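Local atomic coordinates of arylmalonate decarboxylase (Bordetella bronchiseptica, PDB entry 3IXL), a protein that catalyses the cofactor-free decarboxylation of 2-aryl-2-methylmalonates, taking up a proton to give 2-arylpropionates and carbon dioxide. Residues T8-P14 / P32-L38; V55-R60 / A92-T97; S76-Y80 / T102-T106. The protein carries 2 engineered substitutions. All coordinates share one frame; numbering follows the deposited sequence.

Interaction 1 (T8-P14 / P32-L38). With PAC (2-phenylacetic acid), chain C.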
# COMPACT_ATOMS: atom_id res chain seq x y z
N THR A 8 6.87 12.98 13.37
CA THR A 8 6.49 11.59 13.52
C THR A 8 5.45 11.26 12.45
O THR A 8 4.58 12.07 12.15
CB THR A 8 5.91 11.36 14.91
OG1 THR A 8 6.91 11.67 15.89
CG2 THR A 8 5.49 9.94 15.10
N ILE A 9 5.58 10.09 11.83
CA ILE A 9 4.59 9.65 10.85
C ILE A 9 3.74 8.55 11.48
O ILE A 9 4.28 7.55 11.96
CB ILE A 9 5.26 9.17 9.55
CG1 ILE A 9 5.89 10.37 8.84
CG2 ILE A 9 4.24 8.45 8.64
CD1 ILE A 9 6.82 10.02 7.71
N GLY A 10 2.42 8.76 11.51
CA GLY A 10 1.51 7.81 12.12
C GLY A 10 0.88 6.88 11.12
O GLY A 10 0.51 7.31 10.01
N MET A 11 0.74 5.61 11.50
CA MET A 11 0.20 4.57 10.60
C MET A 11 -0.87 3.74 11.27
O MET A 11 -0.65 3.23 12.36
CB MET A 11 1.34 3.68 10.11
CG MET A 11 2.27 4.46 9.19
SD MET A 11 3.60 3.47 8.51
CE MET A 11 4.05 4.52 7.11
N ILE A 12 -2.02 3.63 10.62
CA ILE A 12 -3.09 2.74 11.07
C ILE A 12 -2.90 1.42 10.32
O ILE A 12 -2.90 1.41 9.08
CB ILE A 12 -4.48 3.34 10.77
CG1 ILE A 12 -4.63 4.73 11.42
CG2 ILE A 12 -5.57 2.40 11.28
CD1 ILE A 12 -5.84 5.49 10.93
N VAL A 13 -2.70 0.33 11.06
CA VAL A 13 -2.31 -0.95 10.46
C VAL A 13 -3.34 -2.05 10.76
O VAL A 13 -3.99 -1.99 11.79
CB VAL A 13 -0.89 -1.39 10.91
CG1 VAL A 13 0.16 -0.34 10.50
CG2 VAL A 13 -0.82 -1.64 12.43
N PRO A 14 -3.53 -3.01 9.85
CA PRO A 14 -4.48 -4.10 10.14
C PRO A 14 -4.29 -4.96 11.42
O PRO A 14 -5.28 -5.20 12.11
CB PRO A 14 -4.45 -4.95 8.86
CG PRO A 14 -4.06 -3.95 7.79
CD PRO A 14 -3.03 -3.08 8.46
N PRO A 32 11.11 8.47 12.33
CA PRO A 32 10.25 7.85 13.34
C PRO A 32 8.84 7.56 12.83
O PRO A 32 8.17 8.43 12.25
CB PRO A 32 10.20 8.91 14.44
CG PRO A 32 10.33 10.22 13.70
CD PRO A 32 11.18 9.94 12.48
N PHE A 33 8.40 6.33 13.04
CA PHE A 33 7.04 5.92 12.71
C PHE A 33 6.36 5.40 13.95
O PHE A 33 6.99 4.73 14.76
CB PHE A 33 7.06 4.81 11.65
CG PHE A 33 7.65 5.23 10.35
CD1 PHE A 33 9.00 5.00 10.07
CD2 PHE A 33 6.88 5.87 9.38
CE1 PHE A 33 9.57 5.41 8.87
CE2 PHE A 33 7.44 6.28 8.17
CZ PHE A 33 8.79 6.05 7.91
N ILE A 34 5.08 5.72 14.11
CA ILE A 34 4.27 5.16 15.18
C ILE A 34 3.03 4.55 14.56
O ILE A 34 2.62 4.96 13.47
CB ILE A 34 3.89 6.21 16.27
CG1 ILE A 34 3.14 7.40 15.66
CG2 ILE A 34 5.15 6.65 17.03
CD1 ILE A 34 2.56 8.38 16.69
N ALA A 35 2.45 3.56 15.23
CA ALA A 35 1.36 2.81 14.64
C ALA A 35 0.29 2.47 15.65
O ALA A 35 0.52 2.49 16.86
CB ALA A 35 1.86 1.55 13.94
N SER A 36 -0.89 2.20 15.12
CA SER A 36 -2.04 1.85 15.92
C SER A 36 -2.80 0.78 15.14
O SER A 36 -3.03 0.93 13.93
CB SER A 36 -2.90 3.09 16.17
OG SER A 36 -3.90 2.83 17.15
N GLY A 37 -3.16 -0.31 15.82
CA GLY A 37 -3.69 -1.51 15.16
C GLY A 37 -5.19 -1.69 15.20
O GLY A 37 -5.82 -1.53 16.24
N LEU A 38 -5.75 -2.08 14.06
CA LEU A 38 -7.19 -2.25 13.91
C LEU A 38 -7.73 -3.56 14.45
O LEU A 38 -8.87 -3.61 14.90
CB LEU A 38 -7.59 -2.16 12.43
CG LEU A 38 -7.36 -0.80 11.79
CD1 LEU A 38 -7.42 -0.91 10.28
CD2 LEU A 38 -8.42 0.16 12.26
C1 PAC C . -3.90 -4.82 2.00
C2 PAC C . -4.04 -5.78 3.16
C1' PAC C . -3.04 -5.79 4.29
C2' PAC C . -2.87 -7.01 4.95
C3' PAC C . -1.98 -7.13 6.02
C4' PAC C . -1.25 -6.03 6.43
C5' PAC C . -1.40 -4.80 5.77
C6' PAC C . -2.30 -4.67 4.71
O1 PAC C . -2.93 -4.02 1.88
O2 PAC C . -4.83 -4.88 1.14

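Interaction 2 (V55-R60 / A92-T97)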
# COMPACT_ATOMS: atom_id res chain seq x y z
N VAL A 55 -11.42 3.36 12.03
CA VAL A 55 -10.29 4.06 11.43
C VAL A 55 -10.16 5.49 11.95
O VAL A 55 -9.07 5.91 12.34
CB VAL A 55 -10.35 4.01 9.89
CG1 VAL A 55 -9.35 5.00 9.27
CG2 VAL A 55 -10.08 2.58 9.41
N VAL A 56 -11.26 6.22 11.99
CA VAL A 56 -11.22 7.61 12.45
C VAL A 56 -10.70 7.74 13.90
O VAL A 56 -9.91 8.63 14.21
CB VAL A 56 -12.60 8.29 12.28
CG1 VAL A 56 -12.69 9.60 13.06
CG2 VAL A 56 -12.87 8.54 10.81
N ASP A 57 -11.12 6.82 14.76
CA ASP A 57 -10.67 6.83 16.15
C ASP A 57 -9.17 6.56 16.26
O ASP A 57 -8.49 7.15 17.09
CB ASP A 57 -11.46 5.84 17.01
CG ASP A 57 -12.93 6.24 17.13
OD1 ASP A 57 -13.23 7.45 17.27
OD2 ASP A 57 -13.78 5.33 17.07
N HIS A 58 -8.66 5.66 15.41
CA HIS A 58 -7.23 5.39 15.40
C HIS A 58 -6.44 6.59 14.88
O HIS A 58 -5.37 6.90 15.38
CB HIS A 58 -6.91 4.13 14.58
CG HIS A 58 -7.23 2.86 15.30
ND1 HIS A 58 -6.34 2.26 16.16
CD2 HIS A 58 -8.34 2.09 15.30
CE1 HIS A 58 -6.89 1.17 16.66
NE2 HIS A 58 -8.10 1.04 16.15
N ALA A 59 -7.00 7.28 13.88
CA ALA A 59 -6.40 8.53 13.40
C ALA A 59 -6.27 9.57 14.53
O ALA A 59 -5.22 10.20 14.68
CB ALA A 59 -7.20 9.10 12.22
N ARG A 60 -7.33 9.72 15.32
CA ARG A 60 -7.34 10.64 16.45
C ARG A 60 -6.30 10.25 17.50
O ARG A 60 -5.63 11.12 18.06
CB ARG A 60 -8.73 10.69 17.08
CG ARG A 60 -9.81 11.38 16.26
CD ARG A 60 -11.12 11.40 17.07
NE ARG A 60 -12.24 12.00 16.35
CZ ARG A 60 -12.54 13.30 16.36
NH1 ARG A 60 -11.79 14.16 17.04
NH2 ARG A 60 -13.59 13.74 15.68
N ALA A 92 -12.65 12.35 6.18
CA ALA A 92 -13.11 12.11 7.55
C ALA A 92 -11.95 12.05 8.53
O ALA A 92 -12.02 12.61 9.63
CB ALA A 92 -13.95 10.85 7.64
N MET A 93 -10.87 11.36 8.14
CA MET A 93 -9.66 11.31 8.96
C MET A 93 -9.08 12.71 9.17
O MET A 93 -8.71 13.07 10.28
CB MET A 93 -8.61 10.41 8.31
CG MET A 93 -8.99 8.94 8.26
SD MET A 93 -7.96 7.98 7.11
CE MET A 93 -6.39 8.06 7.93
N ARG A 94 -9.03 13.49 8.10
CA ARG A 94 -8.48 14.84 8.19
C ARG A 94 -9.33 15.73 9.09
O ARG A 94 -8.79 16.47 9.92
CB ARG A 94 -8.31 15.45 6.79
CG ARG A 94 -7.66 16.81 6.84
CD ARG A 94 -6.56 16.99 5.81
NE ARG A 94 -7.05 17.42 4.51
CZ ARG A 94 -6.72 18.56 3.91
NH1 ARG A 94 -5.91 19.44 4.48
NH2 ARG A 94 -7.23 18.84 2.73
N GLU A 95 -10.65 15.65 8.95
CA GLU A 95 -11.54 16.48 9.78
C GLU A 95 -11.48 16.08 11.25
O GLU A 95 -11.70 16.91 12.13
CB GLU A 95 -12.97 16.47 9.22
CG GLU A 95 -13.09 17.22 7.88
CD GLU A 95 -14.53 17.38 7.37
OE1 GLU A 95 -15.48 17.24 8.16
OE2 GLU A 95 -14.70 17.68 6.16
N ALA A 96 -11.16 14.81 11.52
CA ALA A 96 -11.03 14.30 12.88
C ALA A 96 -9.73 14.71 13.55
O ALA A 96 -9.66 14.75 14.78
CB ALA A 96 -11.16 12.79 12.90
N THR A 97 -8.70 15.01 12.76
CA THR A 97 -7.33 15.19 13.29
C THR A 97 -6.74 16.58 13.05
O THR A 97 -5.85 17.01 13.78
CB THR A 97 -6.36 14.17 12.68
OG1 THR A 97 -6.34 14.34 11.25
CG2 THR A 97 -6.78 12.76 13.02

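Interaction 3 (S76-Y80 / T102-T106). With PAC (2-phenylacetic acid), chain C.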
# COMPACT_ATOMS: atom_id res chain seq x y z
N SER A 76 -6.56 -2.70 0.60
CA SER A 76 -7.91 -3.19 0.37
C SER A 76 -8.97 -2.56 1.28
O SER A 76 -10.10 -2.33 0.85
CB SER A 76 -7.95 -4.73 0.37
OG SER A 76 -7.44 -5.26 1.58
N LEU A 77 -8.60 -2.25 2.52
CA LEU A 77 -9.52 -1.56 3.42
C LEU A 77 -9.91 -0.21 2.83
O LEU A 77 -11.03 0.28 3.06
CB LEU A 77 -8.86 -1.35 4.78
CG LEU A 77 -9.59 -1.07 6.08
CD1 LEU A 77 -10.83 -1.91 6.24
CD2 LEU A 77 -8.59 -1.44 7.15
N SER A 78 -9.00 0.39 2.06
CA SER A 78 -9.24 1.69 1.45
C SER A 78 -9.82 1.67 0.03
O SER A 78 -10.41 2.67 -0.39
CB SER A 78 -8.02 2.62 1.57
OG SER A 78 -6.84 2.04 1.02
N PHE A 79 -9.69 0.55 -0.70
CA PHE A 79 -10.28 0.47 -2.05
C PHE A 79 -11.55 -0.36 -2.19
O PHE A 79 -12.20 -0.29 -3.24
CB PHE A 79 -9.24 0.10 -3.15
CG PHE A 79 -8.76 -1.35 -3.13
CD1 PHE A 79 -9.64 -2.42 -3.34
CD2 PHE A 79 -7.40 -1.63 -2.96
CE1 PHE A 79 -9.18 -3.74 -3.33
CE2 PHE A 79 -6.93 -2.94 -2.96
CZ PHE A 79 -7.82 -4.00 -3.15
N TYR A 80 -11.92 -1.14 -1.16
CA TYR A 80 -12.97 -2.15 -1.37
C TYR A 80 -14.35 -1.61 -1.68
O TYR A 80 -15.21 -2.35 -2.17
CB TYR A 80 -13.04 -3.18 -0.24
CG TYR A 80 -13.78 -2.79 1.03
CD1 TYR A 80 -13.25 -1.85 1.92
CD2 TYR A 80 -14.96 -3.44 1.40
CE1 TYR A 80 -13.91 -1.53 3.11
CE2 TYR A 80 -15.61 -3.15 2.59
CZ TYR A 80 -15.08 -2.19 3.44
OH TYR A 80 -15.72 -1.90 4.64
N THR A 102 -3.72 10.25 4.57
CA THR A 102 -3.66 9.52 3.31
C THR A 102 -4.00 8.05 3.55
O THR A 102 -4.26 7.64 4.68
CB THR A 102 -2.29 9.70 2.63
OG1 THR A 102 -2.35 9.17 1.30
CG2 THR A 102 -1.15 9.05 3.44
N THR A 103 -4.03 7.27 2.47
CA THR A 103 -4.31 5.83 2.55
C THR A 103 -3.35 5.10 1.61
O THR A 103 -2.79 5.69 0.68
CB THR A 103 -5.72 5.45 2.09
OG1 THR A 103 -5.82 5.60 0.67
CG2 THR A 103 -6.81 6.28 2.80
N MET A 104 -3.19 3.80 1.85
CA MET A 104 -2.34 2.98 1.01
C MET A 104 -2.88 2.89 -0.43
O MET A 104 -2.09 2.73 -1.36
CB MET A 104 -2.17 1.60 1.64
CG MET A 104 -1.20 0.66 0.93
SD MET A 104 -0.87 -0.77 1.98
CE MET A 104 0.37 -0.09 3.08
N SER A 105 -4.19 3.01 -0.61
CA SER A 105 -4.71 3.07 -1.99
C SER A 105 -4.31 4.36 -2.70
O SER A 105 -3.93 4.33 -3.87
CB SER A 105 -6.23 2.92 -2.01
OG SER A 105 -6.59 1.57 -1.78
N THR A 106 -4.40 5.50 -2.01
CA THR A 106 -3.90 6.74 -2.58
C THR A 106 -2.40 6.64 -2.85
O THR A 106 -1.91 7.12 -3.88
CB THR A 106 -4.19 7.90 -1.63
OG1 THR A 106 -5.60 8.11 -1.62
CG2 THR A 106 -3.46 9.18 -2.03
C1 PAC C . -3.90 -4.82 2.00
C2 PAC C . -4.04 -5.78 3.16
C1' PAC C . -3.04 -5.79 4.29
C2' PAC C . -2.87 -7.01 4.95
C3' PAC C . -1.98 -7.13 6.02
C4' PAC C . -1.25 -6.03 6.43
C5' PAC C . -1.40 -4.80 5.77
C6' PAC C . -2.30 -4.67 4.71
O1 PAC C . -2.93 -4.02 1.88
O2 PAC C . -4.83 -4.88 1.14

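Interaction 1 (T8-P14 / P32-L38)
Pro32 starts the pairing through its carbonyl: Pro32 O takes the N-H of Ile9 at 3.1 Å, an almost straight bond of 172°. At Phe33 the ring lies alongside Ile9, pointing the same way, with Phe33 CD2 3.7 Å from Ile9 CB. The Met11 chain, extended beyond CG, brings its sulfur 5.1 Å from the centroid of the Phe33 ring, an oblique Met-aromatic contact. Ile34 grips both neighbours of Gly10: its N donates to Ile9 O and its O accepts from Met11 N at 2.8 Å. With chi1 at 58°, Ile34 CG1 sits between its own backbone N and carbonyl and meets Thr8 CG2 at 3.5 Å, the two side chains crossing near a right angle. Ala35 brings its CA and methyl up to Met11 O, the CA at 3.1 Å. Ser36 repeats the two-sided grip on Met11 O and Val13 N, while its hydroxyl bonds to His58 and Arg61. Leu38 N donates to Val13 O at 2.9 Å, and Leu38 CG packs on Ile12 CG2. Six backbone bonds fix a parallel edge pairing within a beta-alpha-beta unit that runs up to the ligand pocket: just beyond strand 8-13, Pro14 CG lies 3.4 Å from C5' of phenylacetate.

Interaction 2 (V55-R60 / A92-T97)
Val56 and Ala96 make the closest apolar meeting between segments 55-60 and 92-97, with Val56 CG1 3.5 Å from Ala96 CB. Val56 turns this branch away from its own backbone N (chi1 166°), and its other branch, CG2, reaches Ala92 CB one helical turn earlier. One residue back, Val55 CG1 touches the sulfur of Met93 at 3.9 Å; the methionine chain bends at chi3 (67°), and the two side chains meet at a slant. Ala59 lies between Met93 and Thr97, its CB 3.8 Å from Thr97 CG2. The same threonine methyl also sits 3.4 Å from Ala59 O, so a methyl rather than a hydroxyl faces that carbonyl.

Polar groups meet without forming a hydrogen bond across the interface. Arg60 lays its extended chain along Ala96, and one face of its guanidinium comes over Ala96 O. Arg60 NH1 is 3.2 Å from Ala96 O, but the angle is poor for a bond. Since this carbonyl belongs to the last turn of helix 83-97, the arginine charge may still interact favourably with that helix end. Within its own helix Thr97 OG1 donates to Met93 O at 2.9 Å and also accepts from Leu99 N, which fixes the rotation of the side chain and leaves its methyl pointing at Ala59.

The two short helical segments run in broadly the same direction; their axes come within 8.8 Å and cross at -39°. Both lie on one side of the parallel sheet: Val55, Ala59 and Met93 all reach Ile12 of strand 8-13, while Val55 also packs on Leu72 and Met93 on Val70 of strand 67-72.

Interaction 3 (S76-Y80 / T102-T106)
Ser78 OG is gripped by Ser105 from across the contact and by backbone carbonyls just before its own segment. Ser105 OG donates to it at 2.9 Å, and Ser105 N reaches it with a longer, bent bond of 3.3 Å (141°). Its one proton has O of the engineered Cys74, its strongest partner, and Thr75 O within reach, just before and at the start of its helix. Its chi1 of 56° tucks the hydroxyl between the backbone N and carbonyl carbon of Ser78, within range of all these. Beside it, Ser78 CB packs on Thr103 CB at 3.7 Å. Ser105 OG meanwhile lies at the edge of the Phe79 ring, close to the ring plane, and 3.3 Å from Phe79 CB. Thr103 caps the following helix: its OG1 accepts from Thr106 N at 3.0 Å in a nearly linear bond (173°), and is itself bonded to Asn86.

The ligand meets both segments. One carboxylate oxygen of phenylacetate, O2, takes two bonds from Ser76, from its N at 2.8 Å and from its OG at 2.7 Å, while Met104 SD stands 3.8 Å from the other oxygen, O1. Tyr126, Gly189 and Thr75 bond to the ligand as well. The serine pair therefore ties the start of helix 104-114 to the short helix 75-79, whose first turn binds the carboxylate, and the buried hydroxyls of Ser78, Ser105 and Thr103 each have hydrogen-bond partners.

In the fold
From the N terminus, interaction 1 comes first: strand 33-37 returns beside strand 8-13 and closes the loop that carries helix 23-27. Interaction 2 opens only after it, at helix 55-64, and closes at the end of helix 83-97, enclosing strand 67-72 and helix 75-79. Interaction 3 opens within that span and closes beyond it, so the two cross. Direct contacts connect all three: Leu38 packs on both His58 and Leu77, and Met93 CE approaches Thr102 O. Together they tie an edge pair of the first parallel sheet, the helices on one side of it, and its opposite edge strand 101-103; interactions 1 and 3 both reach bound phenylacetate.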